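PDB 1GCV: hemoglobin subunit alpha from Mustelus griseus, which carries oxygen from the gills to the peripheral tissues as the heme-bearing alpha chain of an alpha2beta2 tetramer. Local coordinates for residues D74-H77 with S78-T82. Sequence-based numbering, arbitrary orientation.
Sequences DDLH and SHLET
Asp75 and Ser78 meet at the N-terminus of the short helix 76-79, which in this globin fold precedes helix 81-91, the helix that carries His87, the predicted proximal ligand of the heme iron. Asp75 is the N-cap residue, and its carboxylate reaches forward along the first turn to the serine hydroxyl. CG stands anti to the backbone N (chi1 -174°), beside the carbonyl carbon, which brings the carboxylate up to the Ser78 hydroxyl, and both oxygens come close: Ser78 OG is 2.8 Å from Asp75 OD1 and 2.5 Å from Asp75 OD2. The hydroxyl has one proton to give, so which oxygen receives it is open.

Two backbone bonds hold the turn together. His79 N donates to Asp75 O at 3.2 Å, somewhat bent with 145° at the hydrogen, while Leu80 N reaches Leu76 O at 3.0 Å and is straighter. Leu80 is the first residue to leave helical backbone angles, yet it is also the N-cap of helix 81-91, so this single residue forms the joint between the two helices.

On the inner side the apolar contact is between leucines one turn apart. The two side chains run alongside each other in the same direction, with Leu76 CD2 3.7 Å from Leu80 CD1. Beyond them helix 118-135 packs against the pair, Leu76 on Ala130 and Leu80 on Ile131, and the buried Leu80 side chain lies near the heme.

Just past the joint, Glu81 forms a salt bridge through OE1 with Arg138, which also makes a weak hydrogen bond to His77 NE2. Between His77 and Glu81 the nearest pair is His77 O and Glu81 N at 3.5 Å, and Glu81 CB lies 3.7 Å from the same His77 O.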
loop_
_atom_site.group_PDB
_atom_site.type_symbol
_atom_site.label_atom_id
_atom_site.label_comp_id
_atom_site.label_asym_id
_atom_site.label_seq_id
_atom_site.Cartn_x
_atom_site.Cartn_y
_atom_site.Cartn_z
ATOM N N ASP A 74 13.164 -8.976 22.218
ATOM C CA ASP A 74 12.295 -9.215 23.373
ATOM C C ASP A 74 11.629 -7.936 23.871
ATOM O O ASP A 74 10.611 -7.979 24.564
ATOM C CB ASP A 74 13.096 -9.856 24.509
ATOM C CG ASP A 74 13.383 -11.323 24.259
ATOM O OD1 ASP A 74 12.441 -12.049 23.862
ATOM O OD2 ASP A 74 14.545 -11.744 24.459
ATOM N N ASP A 75 12.213 -6.796 23.521
ATOM C CA ASP A 75 11.661 -5.513 23.920
ATOM C C ASP A 75 11.834 -4.513 22.784
ATOM O O ASP A 75 12.540 -3.513 22.933
ATOM C CB ASP A 75 12.365 -4.998 25.174
ATOM C CG ASP A 75 11.735 -3.725 25.712
ATOM O OD1 ASP A 75 12.470 -2.909 26.311
ATOM O OD2 ASP A 75 10.508 -3.538 25.531
ATOM N N LEU A 76 11.188 -4.785 21.654
ATOM C CA LEU A 76 11.290 -3.911 20.490
ATOM C C LEU A 76 10.709 -2.510 20.712
ATOM O O LEU A 76 11.293 -1.521 20.269
ATOM C CB LEU A 76 10.619 -4.562 19.272
ATOM C CG LEU A 76 11.513 -5.286 18.255
ATOM C CD1 LEU A 76 10.740 -5.509 16.968
ATOM C CD2 LEU A 76 12.761 -4.470 17.974
ATOM N N HIS A 77 9.574 -2.419 21.401
ATOM C CA HIS A 77 8.935 -1.123 21.643
ATOM C C HIS A 77 9.760 -0.095 22.422
ATOM O O HIS A 77 9.797 1.076 22.047
ATOM C CB HIS A 77 7.589 -1.308 22.347
ATOM C CG HIS A 77 6.720 -0.089 22.305
ATOM N ND1 HIS A 77 5.601 0.002 21.503
ATOM C CD2 HIS A 77 6.818 1.099 22.947
ATOM C CE1 HIS A 77 5.048 1.192 21.654
ATOM N NE2 HIS A 77 5.767 1.877 22.526
ATOM N N SER A 78 10.405 -0.515 23.507
ATOM C CA SER A 78 11.209 0.406 24.305
ATOM C C SER A 78 12.557 0.652 23.657
ATOM O O SER A 78 13.149 1.717 23.824
ATOM C CB SER A 78 11.422 -0.146 25.716
ATOM O OG SER A 78 10.404 -1.068 26.059
ATOM N N HIS A 79 13.041 -0.332 22.909
ATOM C CA HIS A 79 14.336 -0.209 22.246
ATOM C C HIS A 79 14.343 0.732 21.034
ATOM O O HIS A 79 15.287 1.509 20.857
ATOM C CB HIS A 79 14.842 -1.591 21.820
ATOM C CG HIS A 79 16.012 -1.539 20.889
ATOM N ND1 HIS A 79 17.293 -1.270 21.318
ATOM C CD2 HIS A 79 16.090 -1.695 19.545
ATOM C CE1 HIS A 79 18.111 -1.263 20.280
ATOM N NE2 HIS A 79 17.406 -1.517 19.193
ATOM N N LEU A 80 13.303 0.666 20.204
ATOM C CA LEU A 80 13.226 1.510 19.009
ATOM C C LEU A 80 12.519 2.846 19.237
ATOM O O LEU A 80 12.296 3.602 18.292
ATOM C CB LEU A 80 12.523 0.755 17.874
ATOM C CG LEU A 80 13.294 -0.366 17.169
ATOM C CD1 LEU A 80 12.330 -1.162 16.297
ATOM C CD2 LEU A 80 14.423 0.217 16.334
ATOM N N GLU A 81 12.171 3.137 20.487
ATOM C CA GLU A 81 11.484 4.376 20.827
ATOM C C GLU A 81 12.219 5.623 20.340
ATOM O O GLU A 81 11.619 6.493 19.699
ATOM C CB GLU A 81 11.284 4.465 22.337
ATOM C CG GLU A 81 11.030 5.870 22.843
ATOM C CD GLU A 81 10.372 5.884 24.206
ATOM O OE1 GLU A 81 9.132 5.743 24.271
ATOM O OE2 GLU A 81 11.098 6.037 25.211
ATOM N N THR A 82 13.508 5.720 20.646
ATOM C CA THR A 82 14.262 6.887 20.215
ATOM C C THR A 82 14.276 6.974 18.695
ATOM O O THR A 82 14.125 8.055 18.134
ATOM C CB THR A 82 15.715 6.863 20.730
ATOM O OG1 THR A 82 15.714 6.731 22.156
ATOM C CG2 THR A 82 16.421 8.158 20.373
#